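Local coordinates for DUF192 domain-containing protein (Novosphingobium aromaticivorans, PDB 3M7A), which is of unknown function, belongs to the DUF192 (COG1430) family and probably starts as a signal-bearing, exported lipoprotein, at residues 13-18 with 52-57; 39-42 with 46-49; 73-78 with 119-124. All coordinates share one frame; numbering follows the deposited sequence. Where two conformers were deposited one is given.

Contact 1: residues 13-18 with 52-57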
loop_
_atom_site.group_PDB
_atom_site.type_symbol
_atom_site.label_atom_id
_atom_site.label_comp_id
_atom_site.label_asym_id
_atom_site.label_seq_id
_atom_site.Cartn_x
_atom_site.Cartn_y
_atom_site.Cartn_z
ATOM N N ALA A 13 -5.322 3.251 -14.980
ATOM C CA ALA A 13 -6.679 3.769 -15.077
ATOM C C ALA A 13 -6.816 4.936 -14.121
ATOM O O ALA A 13 -5.829 5.410 -13.575
ATOM C CB ALA A 13 -7.677 2.661 -14.759
ATOM N N VAL A 14 -8.039 5.429 -13.958
ATOM C CA VAL A 14 -8.321 6.551 -13.063
ATOM C C VAL A 14 -9.452 6.151 -12.110
ATOM O O VAL A 14 -10.483 5.635 -12.528
ATOM C CB VAL A 14 -8.700 7.838 -13.833
ATOM C CG1 VAL A 14 -8.934 8.990 -12.887
ATOM C CG2 VAL A 14 -7.632 8.184 -14.884
ATOM N N HIS A 15 -9.258 6.414 -10.824
ATOM C CA HIS A 15 -10.235 6.030 -9.814
ATOM C C HIS A 15 -11.440 6.973 -9.829
ATOM O O HIS A 15 -11.273 8.193 -9.853
ATOM C CB HIS A 15 -9.573 6.064 -8.442
ATOM C CG HIS A 15 -10.334 5.326 -7.399
ATOM N ND1 HIS A 15 -11.409 5.862 -6.728
ATOM C CD2 HIS A 15 -10.189 4.062 -6.944
ATOM C CE1 HIS A 15 -11.876 4.961 -5.876
ATOM N NE2 HIS A 15 -11.159 3.855 -5.998
ATOM N N PRO A 16 -12.654 6.415 -9.785
ATOM C CA PRO A 16 -13.834 7.273 -9.962
ATOM C C PRO A 16 -14.181 8.153 -8.773
ATOM O O PRO A 16 -14.953 9.121 -8.932
ATOM C CB PRO A 16 -14.959 6.261 -10.268
ATOM C CG PRO A 16 -14.515 5.008 -9.575
ATOM C CD PRO A 16 -13.022 4.982 -9.807
ATOM N N VAL A 17 -13.681 7.802 -7.588
ATOM C CA VAL A 17 -13.949 8.602 -6.371
ATOM C C VAL A 17 -12.868 9.671 -6.171
ATOM O O VAL A 17 -13.154 10.880 -6.006
ATOM C CB VAL A 17 -14.059 7.709 -5.112
ATOM C CG1 VAL A 17 -14.316 8.552 -3.825
ATOM C CG2 VAL A 17 -15.180 6.657 -5.300
ATOM N N SER A 18 -11.617 9.230 -6.201
ATOM C CA SER A 18 -10.503 10.097 -5.867
ATOM C C SER A 18 -9.910 10.834 -7.059
ATOM O O SER A 18 -9.154 11.797 -6.873
ATOM C CB SER A 18 -9.396 9.262 -5.243
ATOM O OG SER A 18 -8.853 8.399 -6.235
HETATM N N MSE A 52 -8.724 7.789 3.927
HETATM C CA MSE A 52 -9.761 8.350 4.781
HETATM C C MSE A 52 -11.116 8.290 4.083
HETATM O O MSE A 52 -11.234 8.487 2.857
HETATM C CB MSE A 52 -9.452 9.807 5.120
HETATM C CG MSE A 52 -8.343 10.019 6.108
HETATM SE SE MSE A 52 -8.207 11.893 6.540
HETATM C CE MSE A 52 -6.773 11.728 7.809
ATOM N N PHE A 53 -12.130 8.000 4.910
ATOM C CA PHE A 53 -13.547 8.019 4.529
ATOM C C PHE A 53 -14.022 6.867 3.662
ATOM O O PHE A 53 -15.234 6.707 3.492
ATOM C CB PHE A 53 -13.978 9.348 3.878
ATOM C CG PHE A 53 -13.528 10.552 4.635
ATOM C CD1 PHE A 53 -14.001 10.787 5.904
ATOM C CD2 PHE A 53 -12.590 11.418 4.100
ATOM C CE1 PHE A 53 -13.566 11.892 6.635
ATOM C CE2 PHE A 53 -12.144 12.525 4.814
ATOM C CZ PHE A 53 -12.627 12.748 6.088
ATOM N N ARG A 54 -13.105 6.058 3.128
ATOM C CA ARG A 54 -13.488 4.944 2.267
ATOM C C ARG A 54 -14.172 3.868 3.064
ATOM O O ARG A 54 -13.684 3.487 4.116
ATOM C CB ARG A 54 -12.270 4.304 1.631
ATOM C CG ARG A 54 -11.549 5.188 0.711
ATOM C CD ARG A 54 -12.361 5.574 -0.509
ATOM N NE ARG A 54 -11.560 6.474 -1.323
ATOM C CZ ARG A 54 -10.631 6.070 -2.181
ATOM N NH1 ARG A 54 -10.429 4.782 -2.394
ATOM N NH2 ARG A 54 -9.925 6.968 -2.837
ATOM N N THR A 55 -15.299 3.345 2.583
ATOM C CA THR A 55 -16.005 2.281 3.313
ATOM C C THR A 55 -15.777 0.890 2.729
ATOM O O THR A 55 -16.220 -0.089 3.303
ATOM C CB THR A 55 -17.497 2.565 3.410
ATOM O OG1 THR A 55 -18.007 2.741 2.093
ATOM C CG2 THR A 55 -17.714 3.855 4.250
ATOM N N GLU A 56 -15.052 0.816 1.617
ATOM C CA GLU A 56 -14.737 -0.473 1.015
ATOM C C GLU A 56 -13.463 -0.416 0.188
ATOM O O GLU A 56 -13.024 0.629 -0.244
ATOM C CB GLU A 56 -15.899 -0.981 0.160
ATOM C CG GLU A 56 -16.113 -0.187 -1.119
ATOM C CD GLU A 56 -17.210 -0.765 -2.002
ATOM O OE1 GLU A 56 -17.231 -2.001 -2.217
ATOM O OE2 GLU A 56 -18.045 0.028 -2.486
ATOM N N LEU A 57 -12.851 -1.577 0.037
ATOM C CA LEU A 57 -11.587 -1.784 -0.661
ATOM C C LEU A 57 -11.519 -3.276 -0.974
ATOM O O LEU A 57 -11.713 -4.113 -0.085
ATOM C CB LEU A 57 -10.393 -1.415 0.208
ATOM C CG LEU A 57 -9.010 -1.458 -0.471
ATOM C CD1 LEU A 57 -8.850 -0.392 -1.536
ATOM C CD2 LEU A 57 -7.913 -1.369 0.603
#
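The guanidinium of R54, in the conformer described (R54 has a second one), lies over one face of the imidazole of H15. The planes are 20° apart and the centres are separated by 4.6 Å, a stack set off from centre. R54 NH1 sits 3.8 Å from H15 CE1 and equally far from H15 NE2. The two side chains run past each other in opposite directions. The R54 chain bends at chi2 (-65°) and then extends through CD, which carries the guanidinium to the ring. R54 NH2 also comes within 3.4 Å of S18 CB. V17 CG1 packs more loosely, 4.3 Å from R54 NE. The ring is held in place from its own segment. H15 ND1 accepts a bond of 3.1 Å from V17 N, tilted 26° from the ring plane, and a weak one from S18 N. P16 CD rests on a ring face. The polar ends of R54 and S18 turn to E39, which takes a salt bridge from R54 NH2 and a hydrogen bond with S18 OG. The pair is a planar guanidinium-imidazole stack at the surface, joining the turn after strand 13-14 to the loop between helix 44-49 and strand 61-66.

Contact 2: residues 39-42 with 46-49. With EDO (1,2-ethanediol), chain C.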
loop_
_atom_site.group_PDB
_atom_site.type_symbol
_atom_site.label_atom_id
_atom_site.label_comp_id
_atom_site.label_asym_id
_atom_site.label_seq_id
_atom_site.Cartn_x
_atom_site.Cartn_y
_atom_site.Cartn_z
ATOM N N GLU A 39 -4.387 2.953 -6.220
ATOM C CA GLU A 39 -4.413 4.408 -6.372
ATOM C C GLU A 39 -3.048 4.972 -5.995
ATOM O O GLU A 39 -2.494 4.569 -4.959
ATOM C CB GLU A 39 -5.459 4.992 -5.440
ATOM C CG GLU A 39 -6.892 4.796 -5.937
ATOM C CD GLU A 39 -7.870 5.151 -4.839
ATOM O OE1 GLU A 39 -8.212 6.348 -4.745
ATOM O OE2 GLU A 39 -8.229 4.267 -4.008
ATOM N N LEU A 40 -2.563 5.954 -6.751
ATOM C CA LEU A 40 -1.243 6.522 -6.543
ATOM C C LEU A 40 -1.382 7.876 -5.861
ATOM O O LEU A 40 -1.895 8.838 -6.450
ATOM C CB LEU A 40 -0.533 6.650 -7.896
ATOM C CG LEU A 40 0.968 6.926 -7.900
ATOM C CD1 LEU A 40 1.489 6.874 -9.344
ATOM C CD2 LEU A 40 1.291 8.267 -7.253
ATOM N N ALA A 41 -0.936 7.927 -4.616
ATOM C CA ALA A 41 -0.909 9.172 -3.850
ATOM C C ALA A 41 0.521 9.670 -3.860
ATOM O O ALA A 41 1.433 8.981 -3.398
ATOM C CB ALA A 41 -1.358 8.909 -2.416
ATOM N N ARG A 42 0.712 10.871 -4.394
ATOM C CA ARG A 42 2.056 11.425 -4.522
ATOM C C ARG A 42 2.315 12.690 -3.714
ATOM O O ARG A 42 3.327 12.796 -3.026
ATOM C CB ARG A 42 2.390 11.721 -5.970
ATOM C CG ARG A 42 3.850 11.761 -6.157
ATOM C CD ARG A 42 4.280 11.943 -7.526
ATOM N NE ARG A 42 4.146 10.820 -8.460
ATOM C CZ ARG A 42 5.054 9.868 -8.710
ATOM N NH1 ARG A 42 6.162 9.738 -7.986
ATOM N NH2 ARG A 42 4.847 9.050 -9.718
ATOM N N GLU A 46 -2.046 14.495 -0.787
ATOM C CA GLU A 46 -2.664 13.237 -1.184
ATOM C C GLU A 46 -2.319 12.159 -0.161
ATOM O O GLU A 46 -3.167 11.343 0.218
ATOM C CB GLU A 46 -2.207 12.817 -2.583
ATOM C CG GLU A 46 -2.886 13.629 -3.695
ATOM C CD GLU A 46 -2.279 13.451 -5.082
ATOM O OE1 GLU A 46 -1.111 13.000 -5.198
ATOM O OE2 GLU A 46 -2.982 13.784 -6.063
ATOM N N GLN A 47 -1.073 12.147 0.284
ATOM C CA GLN A 47 -0.624 11.153 1.232
ATOM C C GLN A 47 -1.232 11.362 2.638
ATOM O O GLN A 47 -1.436 10.395 3.359
ATOM C CB GLN A 47 0.901 11.115 1.304
ATOM C CG GLN A 47 1.580 10.715 0.013
ATOM C CD GLN A 47 3.084 10.546 0.183
ATOM O OE1 GLN A 47 3.521 9.898 1.132
ATOM N NE2 GLN A 47 3.864 11.187 -0.677
ATOM N N ALA A 48 -1.520 12.608 3.010
ATOM C CA ALA A 48 -2.154 12.901 4.294
ATOM C C ALA A 48 -3.618 12.478 4.294
ATOM O O ALA A 48 -4.189 12.167 5.345
ATOM C CB ALA A 48 -2.033 14.399 4.608
ATOM N N LYS A 49 -4.259 12.472 3.131
ATOM C CA LYS A 49 -5.645 12.014 3.041
ATOM C C LYS A 49 -5.729 10.485 3.000
ATOM O O LYS A 49 -6.656 9.898 3.571
ATOM C CB LYS A 49 -6.339 12.626 1.823
ATOM C CG LYS A 49 -7.837 12.316 1.744
ATOM C CD LYS A 49 -8.532 13.046 0.597
ATOM C CE LYS A 49 -10.025 12.707 0.523
ATOM N NZ LYS A 49 -10.688 13.261 -0.699
HETATM C C1 EDO C . -1.743 13.188 -9.348
HETATM O O1 EDO C . -2.754 12.660 -8.471
HETATM C C2 EDO C . -0.346 13.045 -8.737
HETATM O O2 EDO C . -0.171 13.942 -7.621
#
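E46 reaches from the first full turn of its helix back to the strand that precedes it. Its CB packs against A41 CB at 4.0 Å. CG stands anti to the carbonyl carbon (chi1 -76°), and the chain stays extended beyond it; this run of torsions carries the carboxylate to the backbone of R42. There OE1 accepts R42 N at 2.9 Å. The donor comes on the anti side, 26° out of the carboxylate plane. OE1 also takes a hydrogen bond from O2 of a 1,2-ethanediol at 2.8 Å. OE2 bonds O1 of the same diol at 2.7 Å, so the small molecule, probably from the crystallisation liquor, spans both carboxylate oxygens. This is the first connection of a beta-alpha-beta unit, strand 32-41, helix 44-49 and strand 61-66. The contact closes its tight strand-to-helix turn, where T43 OG1 accepts E46 N. Q47 adds a second bond to R42. Its NE2 donates to R42 O at 2.9 Å; the acceptor lies in the amide plane, while the donor stands above the carbonyl plane, 50° out of it. Q47 CG passes 3.8 Å from A41 O. The other end of the Q47 amide, OE1, is bonded by R67 NH1.

Contact 3: residues 73-78 with 119-124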
loop_
_atom_site.group_PDB
_atom_site.type_symbol
_atom_site.label_atom_id
_atom_site.label_comp_id
_atom_site.label_asym_id
_atom_site.label_seq_id
_atom_site.Cartn_x
_atom_site.Cartn_y
_atom_site.Cartn_z
ATOM N N ALA A 73 8.355 7.754 7.062
ATOM C CA ALA A 73 6.914 8.010 7.137
ATOM C C ALA A 73 6.339 7.553 8.468
ATOM O O ALA A 73 6.788 6.552 9.058
ATOM C CB ALA A 73 6.199 7.273 6.031
ATOM N N THR A 74 5.326 8.271 8.937
ATOM C CA THR A 74 4.538 7.832 10.097
ATOM C C THR A 74 3.068 8.019 9.726
ATOM O O THR A 74 2.693 9.078 9.245
ATOM C CB THR A 74 4.883 8.630 11.380
ATOM O OG1 THR A 74 6.262 8.416 11.684
ATOM C CG2 THR A 74 4.056 8.165 12.575
ATOM N N PHE A 75 2.267 6.967 9.916
ATOM C CA PHE A 75 0.866 6.950 9.502
ATOM C C PHE A 75 -0.054 6.946 10.723
ATOM O O PHE A 75 0.380 6.722 11.857
ATOM C CB PHE A 75 0.614 5.734 8.600
ATOM C CG PHE A 75 1.014 5.961 7.175
ATOM C CD1 PHE A 75 2.324 6.095 6.818
ATOM C CD2 PHE A 75 0.065 6.094 6.197
ATOM C CE1 PHE A 75 2.683 6.339 5.518
ATOM C CE2 PHE A 75 0.418 6.323 4.912
ATOM C CZ PHE A 75 1.727 6.462 4.559
ATOM N N TRP A 76 -1.333 7.200 10.495
ATOM C CA TRP A 76 -2.367 6.994 11.499
ATOM C C TRP A 76 -3.694 6.691 10.812
ATOM O O TRP A 76 -3.765 6.694 9.604
ATOM C CB TRP A 76 -2.506 8.193 12.448
ATOM C CG TRP A 76 -3.026 9.474 11.858
ATOM C CD1 TRP A 76 -3.159 9.792 10.546
ATOM C CD2 TRP A 76 -3.453 10.621 12.602
ATOM N NE1 TRP A 76 -3.637 11.079 10.422
ATOM C CE2 TRP A 76 -3.836 11.598 11.674
ATOM C CE3 TRP A 76 -3.574 10.900 13.964
ATOM C CZ2 TRP A 76 -4.285 12.866 12.063
ATOM C CZ3 TRP A 76 -4.039 12.142 14.348
ATOM C CH2 TRP A 76 -4.398 13.103 13.400
HETATM N N MSE A 77 -4.731 6.426 11.613
HETATM C CA MSE A 77 -6.001 5.962 11.111
HETATM C C MSE A 77 -7.149 6.932 11.400
HETATM O O MSE A 77 -8.310 6.571 11.293
HETATM C CB MSE A 77 -6.295 4.561 11.654
HETATM C CG MSE A 77 -5.302 3.506 11.180
HETATM SE SE MSE A 77 -5.449 3.076 9.292
HETATM C CE MSE A 77 -6.950 1.875 9.470
ATOM N N ARG A 78 -6.829 8.197 11.681
ATOM C CA ARG A 78 -7.876 9.206 11.791
ATOM C C ARG A 78 -8.744 9.169 10.516
ATOM O O ARG A 78 -8.216 9.110 9.397
ATOM C CB ARG A 78 -7.287 10.602 12.027
ATOM C CG ARG A 78 -8.372 11.704 12.091
ATOM C CD ARG A 78 -7.946 13.071 12.575
ATOM N NE ARG A 78 -7.838 13.135 14.032
ATOM C CZ ARG A 78 -7.568 14.248 14.712
ATOM N NH1 ARG A 78 -7.366 15.398 14.077
ATOM N NH2 ARG A 78 -7.492 14.209 16.035
ATOM N N VAL A 119 4.826 3.400 0.361
ATOM C CA VAL A 119 3.962 2.698 1.273
ATOM C C VAL A 119 2.827 2.095 0.466
ATOM O O VAL A 119 2.280 2.748 -0.403
ATOM C CB VAL A 119 3.384 3.639 2.353
ATOM C CG1 VAL A 119 2.517 2.866 3.344
ATOM C CG2 VAL A 119 4.532 4.367 3.100
ATOM N N LEU A 120 2.491 0.837 0.762
ATOM C CA LEU A 120 1.377 0.161 0.127
ATOM C C LEU A 120 0.378 -0.181 1.224
ATOM O O LEU A 120 0.716 -0.870 2.204
ATOM C CB LEU A 120 1.851 -1.099 -0.589
ATOM C CG LEU A 120 0.728 -1.936 -1.179
ATOM C CD1 LEU A 120 0.006 -1.213 -2.343
ATOM C CD2 LEU A 120 1.276 -3.278 -1.684
ATOM N N GLU A 121 -0.845 0.315 1.074
ATOM C CA GLU A 121 -1.946 -0.050 1.971
ATOM C C GLU A 121 -2.904 -1.025 1.289
ATOM O O GLU A 121 -3.315 -0.797 0.162
ATOM C CB GLU A 121 -2.741 1.194 2.412
ATOM C CG GLU A 121 -1.937 2.118 3.303
ATOM C CD GLU A 121 -2.646 3.367 3.755
ATOM O OE1 GLU A 121 -3.737 3.679 3.277
ATOM O OE2 GLU A 121 -2.054 4.064 4.603
ATOM N N ILE A 122 -3.199 -2.108 1.993
ATOM C CA ILE A 122 -4.124 -3.139 1.551
ATOM C C ILE A 122 -5.039 -3.486 2.732
ATOM O O ILE A 122 -4.850 -3.028 3.850
ATOM C CB ILE A 122 -3.373 -4.386 1.043
ATOM C CG1 ILE A 122 -2.578 -5.090 2.153
ATOM C CG2 ILE A 122 -2.484 -3.998 -0.150
ATOM C CD1 ILE A 122 -1.876 -6.369 1.669
ATOM N N ASN A 123 -6.046 -4.301 2.482
ATOM C CA ASN A 123 -6.994 -4.637 3.526
ATOM C C ASN A 123 -6.336 -5.253 4.759
ATOM O O ASN A 123 -5.388 -6.044 4.668
ATOM C CB ASN A 123 -8.032 -5.623 2.981
ATOM C CG ASN A 123 -9.144 -4.971 2.231
ATOM O OD1 ASN A 123 -9.676 -3.961 2.667
ATOM N ND2 ASN A 123 -9.546 -5.587 1.124
ATOM N N GLY A 124 -6.887 -4.916 5.906
ATOM C CA GLY A 124 -6.381 -5.404 7.154
ATOM C C GLY A 124 -6.319 -6.907 7.182
ATOM O O GLY A 124 -7.294 -7.582 6.830
#
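F75 makes the apolar part of this contact with V119. The ring and the valine come from opposite directions. F75 CE1 lies 3.6 Å from V119 CG2, and F75 CZ lies 3.9 Å from V119 CG1, so both methyls meet the same end of the ring. CG2 approaches obliquely. V119 has CG1 anti to its own backbone N (chi1 -178°) and CG2 anti to the carbonyl carbon, which spreads the two methyls toward the phenyl. A73 adds a looser touch, with its CB 4.5 Å from V119 CG2.

The polar part is a carboxylate beside the same ring. E121 OE2 is 3.3 Å from F75 CD2 and 3.4 Å from F75 CE2, a close oxygen-to-ring-carbon contact. The carboxylate and ring planes are 69° apart. The E121 chain is extended beyond CG, which brings OE2 obliquely to CD2 and CE2, on the side of the ring away from V119. Replacing F75 with an alanine removes the ring, and the V119 methyls and E121 OE2 would probably lose their shared partner, leaving a gap between the two strands.

The segments of strands 72-75 and 118-123 run nearly parallel, at 21°, with axes 10.6 Å apart. They meet through side chains and are not paired as neighbours in one sheet. F75 also meets F65 of strand 61-66 edge-to-face and touches I86 of strand 84-89. V119 packs on the same F65 and I86. Strand 72-75 pairs with 110-112 in a separate two-stranded sheet, which therefore lies against the mixed sheet where strand 118-123 sits between 61-66 and 84-89.

In the fold
Contacts 1 and 2 meet at E39. Its OE1 lies 2.6 Å from both R54 NH2 and S18 OG of contact 1, and its CD is 3.3 Å from H15 CD2. Their centres are 11 Å apart, and contact 2 is nested in the loop that contact 1 closes. Contact 3 follows both in the chain. It touches contact 1 where N123 ND2 is 2.9 Å from L57 O, a probable hydrogen bond, and where M52 CE packs 3.4 Å from R78 O. It does not touch contact 2; their nearest atoms are about 5 Å apart. All three reach the same mixed sheet. No active site is known, and the bound 1,2-ethanediol belongs to contact 2.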